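Local atomic coordinates of putative poly(3-hydroxybutyrate) depolymerase LpqC (Bordetella parapertussis 12822, PDB entry 3D0K), a protein that probably hydrolyses ester bonds, as a putative poly(3-hydroxybutyrate) depolymerase with an alpha/beta-hydrolase-like fold. Residues A[141-146]-A[165-170]; A[36-41]-A[93-98]. All blocks are in the same frame, centred on the assembly; numbering follows the deposited sequence.

Interaction 1 (A[141-146]-A[165-170]); sequences QVYLFG and PFHAVT
L144 and V169 are paired at the middle of two neighbouring parallel strands, 142-146 and 168-170, whose axes run 4.8 Å apart and only 6° from exact alignment. L144 bonds to both sides of its partner: its N donates to O of A168, and its O accepts from N of T170 at 2.9 Å. G146 N continues the pattern to T170 O. At the other end V142 O takes the N-H of H167 at 2.9 Å, and a weak, longer bond from A168 N. There a water accepts from V142 N and donates to P165 O, bridging the two segments just before the direct bonds begin.

Side chains alternate between two faces of the sheet. On one, L144 and V169 lie side by side, CB of L144 4.1 Å from CG2 of V169. CD2 of L144 sits 4.1 Å above one face of the F166 ring, toward its rim, while CB of P165 covers the centre of the opposite face. On the other, Y143 leans on CB of A168 through CD2, at 3.5 Å. H167, just before the strand, has CG anti to its backbone N (chi1 174°); its side chain lies beside that of Y143 and turns its ring edge toward the tyrosine face in an offset edge-to-face pair, planes at 68°.

Helix 149-160 covers L144 and V169, and helix 273-286 covers F145 and T170. This is the beta-alpha-beta unit of an alpha/beta-hydrolase-like sheet, and G146 begins a GxSxG pattern consistent with a nucleophile elbow. Between a face of aliphatic side chains and one that mixes aromatic and polar groups, the bonds pair backbone N-H and C=O groups of the strand that leads into the probable elbow.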
ATOM      1  N   GLN A 141     -14.752   5.259   4.761  1.00 28.55           N
ATOM      2  CA  GLN A 141     -14.154   3.923   4.664  1.00 28.25           C
ATOM      3  C   GLN A 141     -13.151   3.863   3.525  1.00 25.33           C
ATOM      4  O   GLN A 141     -13.520   3.669   2.370  1.00 25.11           O
ATOM      5  CB  GLN A 141     -15.204   2.802   4.512  1.00 29.35           C
ATOM      6  CG  GLN A 141     -16.612   3.087   5.053  1.00 37.03           C
ATOM      7  CD  GLN A 141     -17.695   2.488   4.127  1.00 47.16           C
ATOM      8  OE1 GLN A 141     -18.013   1.291   4.221  1.00 50.64           O
ATOM      9  NE2 GLN A 141     -18.238   3.317   3.202  1.00 47.69           N
ATOM     10  N   VAL A 142     -11.878   4.000   3.855  1.00 22.43           N
ATOM     11  CA  VAL A 142     -10.865   3.976   2.851  1.00 19.89           C
ATOM     12  C   VAL A 142     -10.071   2.693   3.061  1.00 18.51           C
ATOM     13  O   VAL A 142      -9.664   2.388   4.164  1.00 17.69           O
ATOM     14  CB  VAL A 142      -9.924   5.199   2.971  1.00 20.91           C
ATOM     15  CG1 VAL A 142      -8.785   5.072   1.991  1.00 20.32           C
ATOM     16  CG2 VAL A 142     -10.678   6.527   2.799  1.00 21.64           C
ATOM     17  N   TYR A 143      -9.832   1.979   1.977  1.00 16.91           N
ATOM     18  CA  TYR A 143      -9.084   0.735   1.996  1.00 17.54           C
ATOM     19  C   TYR A 143      -7.751   0.939   1.255  1.00 18.05           C
ATOM     20  O   TYR A 143      -7.721   1.580   0.204  1.00 19.78           O
ATOM     21  CB  TYR A 143      -9.922  -0.309   1.279  1.00 17.35           C
ATOM     22  CG  TYR A 143     -11.190  -0.701   1.993  1.00 18.69           C
ATOM     23  CD1 TYR A 143     -12.337   0.135   1.963  1.00 19.27           C
ATOM     24  CD2 TYR A 143     -11.259  -1.929   2.696  1.00 18.11           C
ATOM     25  CE1 TYR A 143     -13.507  -0.268   2.608  1.00 18.20           C
ATOM     26  CE2 TYR A 143     -12.430  -2.355   3.336  1.00 15.56           C
ATOM     27  CZ  TYR A 143     -13.542  -1.509   3.288  1.00 18.73           C
ATOM     28  OH  TYR A 143     -14.699  -1.860   3.908  1.00 19.53           O
ATOM     29  N   LEU A 144      -6.619   0.510   1.839  1.00 16.30           N
ATOM     30  CA  LEU A 144      -5.336   0.755   1.225  1.00 15.76           C
ATOM     31  C   LEU A 144      -4.721  -0.635   0.904  1.00 15.94           C
ATOM     32  O   LEU A 144      -4.598  -1.486   1.803  1.00 16.72           O
ATOM     33  CB  LEU A 144      -4.442   1.496   2.210  1.00 16.58           C
ATOM     34  CG  LEU A 144      -2.973   1.628   1.785  1.00 16.11           C
ATOM     35  CD1 LEU A 144      -2.881   2.415   0.434  1.00 16.00           C
ATOM     36  CD2 LEU A 144      -2.160   2.361   2.884  1.00 17.45           C
ATOM     37  N   PHE A 145      -4.406  -0.856  -0.366  1.00 16.90           N
ATOM     38  CA  PHE A 145      -3.828  -2.130  -0.846  1.00 17.66           C
ATOM     39  C   PHE A 145      -2.535  -1.847  -1.589  1.00 16.72           C
ATOM     40  O   PHE A 145      -2.440  -0.859  -2.326  1.00 16.67           O
ATOM     41  CB  PHE A 145      -4.805  -2.800  -1.791  1.00 18.59           C
ATOM     42  CG  PHE A 145      -4.204  -3.972  -2.560  1.00 18.82           C
ATOM     43  CD1 PHE A 145      -4.131  -5.241  -1.984  1.00 21.28           C
ATOM     44  CD2 PHE A 145      -3.712  -3.783  -3.833  1.00 21.86           C
ATOM     45  CE1 PHE A 145      -3.625  -6.309  -2.686  1.00 21.69           C
ATOM     46  CE2 PHE A 145      -3.179  -4.829  -4.552  1.00 22.92           C
ATOM     47  CZ  PHE A 145      -3.139  -6.116  -3.982  1.00 21.62           C
ATOM     48  N   GLY A 146      -1.511  -2.708  -1.444  1.00 15.70           N
ATOM     49  CA  GLY A 146      -0.311  -2.523  -2.212  1.00 14.65           C
ATOM     50  C   GLY A 146       0.214  -3.924  -2.524  1.00 17.06           C
ATOM     51  O   GLY A 146       0.082  -4.808  -1.671  1.00 17.71           O
ATOM     52  N   PRO A 165      -6.822   8.116   8.494  1.00 22.77           N
ATOM     53  CA  PRO A 165      -7.529   8.043   7.220  1.00 22.54           C
ATOM     54  C   PRO A 165      -7.951   6.614   6.781  1.00 22.25           C
ATOM     55  O   PRO A 165      -8.788   6.498   5.897  1.00 23.03           O
ATOM     56  CB  PRO A 165      -6.503   8.609   6.229  1.00 22.50           C
ATOM     57  CG  PRO A 165      -5.553   9.429   7.078  1.00 22.54           C
ATOM     58  CD  PRO A 165      -5.443   8.615   8.307  1.00 23.07           C
ATOM     59  N   PHE A 166      -7.381   5.563   7.375  1.00 20.65           N
ATOM     60  CA  PHE A 166      -7.496   4.219   6.818  1.00 20.77           C
ATOM     61  C   PHE A 166      -8.350   3.264   7.640  1.00 20.38           C
ATOM     62  O   PHE A 166      -8.062   3.006   8.818  1.00 21.90           O
ATOM     63  CB  PHE A 166      -6.096   3.612   6.596  1.00 20.17           C
ATOM     64  CG  PHE A 166      -5.172   4.545   5.860  1.00 21.51           C
ATOM     65  CD1 PHE A 166      -4.199   5.287   6.559  1.00 21.60           C
ATOM     66  CD2 PHE A 166      -5.321   4.731   4.494  1.00 19.97           C
ATOM     67  CE1 PHE A 166      -3.364   6.160   5.879  1.00 22.95           C
ATOM     68  CE2 PHE A 166      -4.502   5.627   3.780  1.00 21.44           C
ATOM     69  CZ  PHE A 166      -3.506   6.338   4.480  1.00 19.78           C
ATOM     70  N   HIS A 167      -9.401   2.753   7.010  1.00 19.89           N
ATOM     71  CA  HIS A 167     -10.285   1.735   7.614  1.00 19.46           C
ATOM     72  C   HIS A 167      -9.733   0.284   7.583  1.00 20.08           C
ATOM     73  O   HIS A 167      -9.949  -0.522   8.514  1.00 20.10           O
ATOM     74  CB  HIS A 167     -11.615   1.774   6.886  1.00 20.00           C
ATOM     75  CG  HIS A 167     -12.567   0.705   7.304  1.00 23.67           C
ATOM     76  ND1 HIS A 167     -13.241   0.737   8.510  1.00 24.62           N
ATOM     77  CD2 HIS A 167     -12.958  -0.434   6.676  1.00 27.50           C
ATOM     78  CE1 HIS A 167     -14.009  -0.338   8.605  1.00 29.96           C
ATOM     79  NE2 HIS A 167     -13.850  -1.065   7.505  1.00 28.49           N
ATOM     80  N   ALA A 168      -9.023  -0.042   6.511  1.00 18.31           N
ATOM     81  CA  ALA A 168      -8.424  -1.376   6.338  1.00 18.35           C
ATOM     82  C   ALA A 168      -7.202  -1.219   5.482  1.00 16.86           C
ATOM     83  O   ALA A 168      -7.170  -0.353   4.586  1.00 17.88           O
ATOM     84  CB  ALA A 168      -9.414  -2.344   5.653  1.00 16.51           C
ATOM     85  N   VAL A 169      -6.190  -2.067   5.718  1.00 17.14           N
ATOM     86  CA  VAL A 169      -4.902  -1.981   5.053  1.00 17.18           C
ATOM     87  C   VAL A 169      -4.376  -3.416   4.852  1.00 17.43           C
ATOM     88  O   VAL A 169      -4.371  -4.235   5.776  1.00 16.96           O
ATOM     89  CB  VAL A 169      -3.840  -1.178   5.865  1.00 17.24           C
ATOM     90  CG1 VAL A 169      -2.466  -1.164   5.107  1.00 16.71           C
ATOM     91  CG2 VAL A 169      -4.356   0.286   6.137  1.00 18.64           C
ATOM     92  N   THR A 170      -3.988  -3.689   3.624  1.00 16.36           N
ATOM     93  CA  THR A 170      -3.403  -4.965   3.226  1.00 18.03           C
ATOM     94  C   THR A 170      -2.114  -4.760   2.424  1.00 18.38           C
ATOM     95  O   THR A 170      -2.096  -4.049   1.411  1.00 17.21           O
ATOM     96  CB  THR A 170      -4.389  -5.742   2.391  1.00 18.20           C
ATOM     97  OG1 THR A 170      -5.511  -6.074   3.199  1.00 17.43           O
ATOM     98  CG2 THR A 170      -3.724  -7.046   1.844  1.00 17.69           C
TER
HETATM   99  O   HOH W   1     -11.368   5.323   6.288  1.00 22.26           O

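Interaction 2 (A[36-41]-A[93-98]); sequences ADRPFT and EIWPGV. With SO4 (sulfate ion), chain I.
The approach to strand 40-46, near one edge of the central sheet, meets the loop that precedes the short helix 97-100, and W95 is the centre of the contact. Its indole NE1 donates to the carbonyl O of P39 at 3.1 Å with an N-H...O angle of 166°. The oxygen lies close to the indole plane, although the N-H reaches it from above the carbonyl plane. R38 crosses the indole at about a right angle and lays its aliphatic part over one face: CD stands 3.8 Å from the centroid of the six-membered ring, a CH-pi contact, and CB comes within 3.4 Å of CZ2 of W95. The chain then bends at chi3 (-57°), which turns NE, and the guanidinium plane stands 79° from the indole plane. Its charge is too distant for more than a weak cation-pi attraction.

I94 closes the contact beside the tryptophan. Its CG2 meets CG of R38 at 3.7 Å as the two side chains slide past each other in opposite directions, and its CD1 meets CG of P39 at 3.9 Å. Beyond the contact, V98 N donates to O2 of a sulfate ion, at 2.7 Å, that probably came from the crystallisation liquor.

F90 bridges the two segments, stacking on F40 and meeting W95 edge-to-face, while L123 of helix 122-133 touches both F40 and W95. F40 also pairs through its backbone with Y29 of strand 23-29, and T41 with T89 of strand 84-89, which places the contact where the loop borders the sheet and this helix.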
ATOM      1  N   ALA A  36       6.933  19.731  -3.828  1.00 38.39           N
ATOM      2  CA  ALA A  36       6.606  20.758  -4.831  1.00 38.83           C
ATOM      3  C   ALA A  36       7.109  20.434  -6.251  1.00 38.67           C
ATOM      4  O   ALA A  36       6.454  20.757  -7.237  1.00 38.90           O
ATOM      5  CB  ALA A  36       7.130  22.131  -4.370  1.00 39.08           C
ATOM      6  N   ASP A  37       8.242  19.746  -6.337  1.00 38.10           N
ATOM      7  CA  ASP A  37       8.915  19.496  -7.613  1.00 37.79           C
ATOM      8  C   ASP A  37       8.715  18.105  -8.201  1.00 35.92           C
ATOM      9  O   ASP A  37       9.462  17.696  -9.100  1.00 35.58           O
ATOM     10  CB  ASP A  37      10.425  19.722  -7.408  1.00 38.84           C
ATOM     11  CG  ASP A  37      10.727  21.114  -6.886  1.00 42.63           C
ATOM     12  OD1 ASP A  37      10.028  22.056  -7.323  1.00 45.50           O
ATOM     13  OD2 ASP A  37      11.633  21.267  -6.019  1.00 47.63           O
ATOM     14  N   ARG A  38       7.751  17.353  -7.674  1.00 33.29           N
ATOM     15  CA  ARG A  38       7.635  15.974  -8.057  1.00 31.75           C
ATOM     16  C   ARG A  38       6.178  15.645  -8.313  1.00 29.46           C
ATOM     17  O   ARG A  38       5.457  15.251  -7.404  1.00 28.82           O
ATOM     18  CB  ARG A  38       8.272  15.064  -7.006  1.00 32.14           C
ATOM     19  CG  ARG A  38       9.715  14.639  -7.368  1.00 33.76           C
ATOM     20  CD  ARG A  38      10.366  13.843  -6.236  1.00 35.49           C
ATOM     21  NE  ARG A  38      10.331  14.672  -5.029  1.00 45.38           N
ATOM     22  CZ  ARG A  38      11.247  15.590  -4.716  1.00 47.98           C
ATOM     23  NH1 ARG A  38      12.312  15.778  -5.489  1.00 49.01           N
ATOM     24  NH2 ARG A  38      11.097  16.322  -3.615  1.00 50.44           N
ATOM     25  N   PRO A  39       5.735  15.855  -9.560  1.00 27.46           N
ATOM     26  CA  PRO A  39       4.385  15.441  -9.928  1.00 26.08           C
ATOM     27  C   PRO A  39       4.190  13.933  -9.947  1.00 24.51           C
ATOM     28  O   PRO A  39       5.136  13.152 -10.116  1.00 24.51           O
ATOM     29  CB  PRO A  39       4.209  15.994 -11.348  1.00 26.24           C
ATOM     30  CG  PRO A  39       5.612  16.275 -11.843  1.00 26.92           C
ATOM     31  CD  PRO A  39       6.479  16.509 -10.668  1.00 27.07           C
ATOM     32  N   PHE A  40       2.952  13.520  -9.798  1.00 23.18           N
ATOM     33  CA  PHE A  40       2.620  12.122 -10.062  1.00 22.20           C
ATOM     34  C   PHE A  40       1.210  12.066 -10.634  1.00 22.42           C
ATOM     35  O   PHE A  40       0.611  13.116 -10.959  1.00 22.57           O
ATOM     36  CB  PHE A  40       2.780  11.270  -8.794  1.00 22.31           C
ATOM     37  CG  PHE A  40       1.946  11.754  -7.618  1.00 21.52           C
ATOM     38  CD1 PHE A  40       2.391  12.819  -6.826  1.00 21.60           C
ATOM     39  CD2 PHE A  40       0.761  11.074  -7.250  1.00 22.08           C
ATOM     40  CE1 PHE A  40       1.687  13.240  -5.727  1.00 20.46           C
ATOM     41  CE2 PHE A  40       0.041  11.488  -6.138  1.00 20.56           C
ATOM     42  CZ  PHE A  40       0.501  12.570  -5.374  1.00 22.94           C
ATOM     43  N   THR A  41       0.695  10.862 -10.783  1.00 21.48           N
ATOM     44  CA  THR A  41      -0.553  10.664 -11.502  1.00 21.71           C
ATOM     45  C   THR A  41      -1.502   9.836 -10.645  1.00 20.27           C
ATOM     46  O   THR A  41      -1.079   8.884 -10.011  1.00 21.56           O
ATOM     47  CB  THR A  41      -0.320   9.947 -12.855  1.00 22.38           C
ATOM     48  OG1 THR A  41       0.670  10.673 -13.598  1.00 24.35           O
ATOM     49  CG2 THR A  41      -1.646   9.872 -13.673  1.00 21.85           C
ATOM     50  N   GLU A  93      10.721   7.774 -14.005  1.00 25.69           N
ATOM     51  CA  GLU A  93      11.418   8.981 -14.417  1.00 27.25           C
ATOM     52  C   GLU A  93      11.450  10.043 -13.330  1.00 26.17           C
ATOM     53  O   GLU A  93      12.478  10.635 -13.103  1.00 26.62           O
ATOM     54  CB  GLU A  93      10.826   9.572 -15.708  1.00 28.10           C
ATOM     55  CG  GLU A  93      11.891  10.134 -16.610  1.00 33.60           C
ATOM     56  CD  GLU A  93      11.504  11.466 -17.275  1.00 41.41           C
ATOM     57  OE1 GLU A  93      10.278  11.732 -17.510  1.00 39.29           O
ATOM     58  OE2 GLU A  93      12.465  12.245 -17.576  1.00 45.47           O
ATOM     59  N   ILE A  94      10.346  10.254 -12.626  1.00 25.36           N
ATOM     60  CA  ILE A  94      10.287  11.314 -11.601  1.00 23.83           C
ATOM     61  C   ILE A  94      10.572  10.811 -10.169  1.00 24.03           C
ATOM     62  O   ILE A  94      11.015  11.591  -9.291  1.00 22.95           O
ATOM     63  CB  ILE A  94       8.917  12.032 -11.652  1.00 24.16           C
ATOM     64  CG1 ILE A  94       8.683  12.581 -13.061  1.00 25.42           C
ATOM     65  CG2 ILE A  94       8.793  13.144 -10.593  1.00 23.83           C
ATOM     66  CD1 ILE A  94       7.276  13.061 -13.337  1.00 27.77           C
ATOM     67  N   TRP A  95      10.311   9.521  -9.944  1.00 22.05           N
ATOM     68  CA  TRP A  95      10.517   8.892  -8.625  1.00 22.30           C
ATOM     69  C   TRP A  95      11.441   7.674  -8.767  1.00 21.72           C
ATOM     70  O   TRP A  95      11.029   6.537  -8.558  1.00 20.64           O
ATOM     71  CB  TRP A  95       9.170   8.471  -8.048  1.00 21.18           C
ATOM     72  CG  TRP A  95       8.251   9.622  -7.886  1.00 19.91           C
ATOM     73  CD1 TRP A  95       7.436  10.166  -8.852  1.00 21.27           C
ATOM     74  CD2 TRP A  95       8.022  10.377  -6.693  1.00 20.80           C
ATOM     75  NE1 TRP A  95       6.720  11.225  -8.328  1.00 21.53           N
ATOM     76  CE2 TRP A  95       7.046  11.376  -7.006  1.00 19.13           C
ATOM     77  CE3 TRP A  95       8.533  10.309  -5.384  1.00 22.69           C
ATOM     78  CZ2 TRP A  95       6.569  12.293  -6.060  1.00 19.84           C
ATOM     79  CZ3 TRP A  95       8.066  11.232  -4.435  1.00 21.79           C
ATOM     80  CH2 TRP A  95       7.102  12.224  -4.787  1.00 21.92           C
ATOM     81  N   PRO A  96      12.712   7.916  -9.125  1.00 22.00           N
ATOM     82  CA  PRO A  96      13.575   6.785  -9.494  1.00 21.72           C
ATOM     83  C   PRO A  96      13.995   5.870  -8.321  1.00 20.57           C
ATOM     84  O   PRO A  96      14.263   6.335  -7.212  1.00 20.18           O
ATOM     85  CB  PRO A  96      14.804   7.483 -10.132  1.00 22.03           C
ATOM     86  CG  PRO A  96      14.844   8.799  -9.430  1.00 22.19           C
ATOM     87  CD  PRO A  96      13.434   9.210  -9.192  1.00 22.99           C
ATOM     88  N   GLY A  97      14.049   4.564  -8.596  1.00 20.69           N
ATOM     89  CA  GLY A  97      14.618   3.587  -7.665  1.00 20.13           C
ATOM     90  C   GLY A  97      13.713   3.250  -6.489  1.00 19.51           C
ATOM     91  O   GLY A  97      12.720   3.937  -6.201  1.00 20.71           O
ATOM     92  N   VAL A  98      14.082   2.188  -5.782  1.00 19.29           N
ATOM     93  CA  VAL A  98      13.437   1.859  -4.517  1.00 19.26           C
ATOM     94  C   VAL A  98      13.560   3.031  -3.505  1.00 18.58           C
ATOM     95  O   VAL A  98      12.730   3.143  -2.616  1.00 17.55           O
ATOM     96  CB  VAL A  98      13.986   0.532  -3.915  1.00 19.67           C
ATOM     97  CG1 VAL A  98      13.762  -0.645  -4.907  1.00 20.28           C
ATOM     98  CG2 VAL A  98      15.453   0.661  -3.489  1.00 19.21           C
TER
HETATM   99  S   SO4 I 308      16.297   0.071  -8.033  1.00 43.07           S
HETATM  100  O1  SO4 I 308      16.602  -1.266  -7.504  1.00 44.02           O
HETATM  101  O2  SO4 I 308      16.292   1.042  -6.936  1.00 33.76           O
HETATM  102  O3  SO4 I 308      17.319   0.383  -9.044  1.00 42.78           O
HETATM  103  O4  SO4 I 308      14.985   0.027  -8.691  1.00 40.51           O

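How the interactions relate
Both contacts reach the same mixed sheet, but their centres lie 23 Å apart and they do not touch, their nearest atoms being about 12 Å apart. Interaction 1 is buried near the centre of the chain and joins two adjacent parallel strands; interaction 2, about 17 Å from that centre, is partly buried and sets a loop against the start of a strand near the sheet's edge. Chemistry follows place: repeated backbone bonds with aliphatic and aromatic packing in 141-146/165-170, but one indole bond and an arginine chain over a tryptophan in 36-41/93-98. Helix 122-133 touches both, through L128 on V142 and F166, and L123 on F40 and W95.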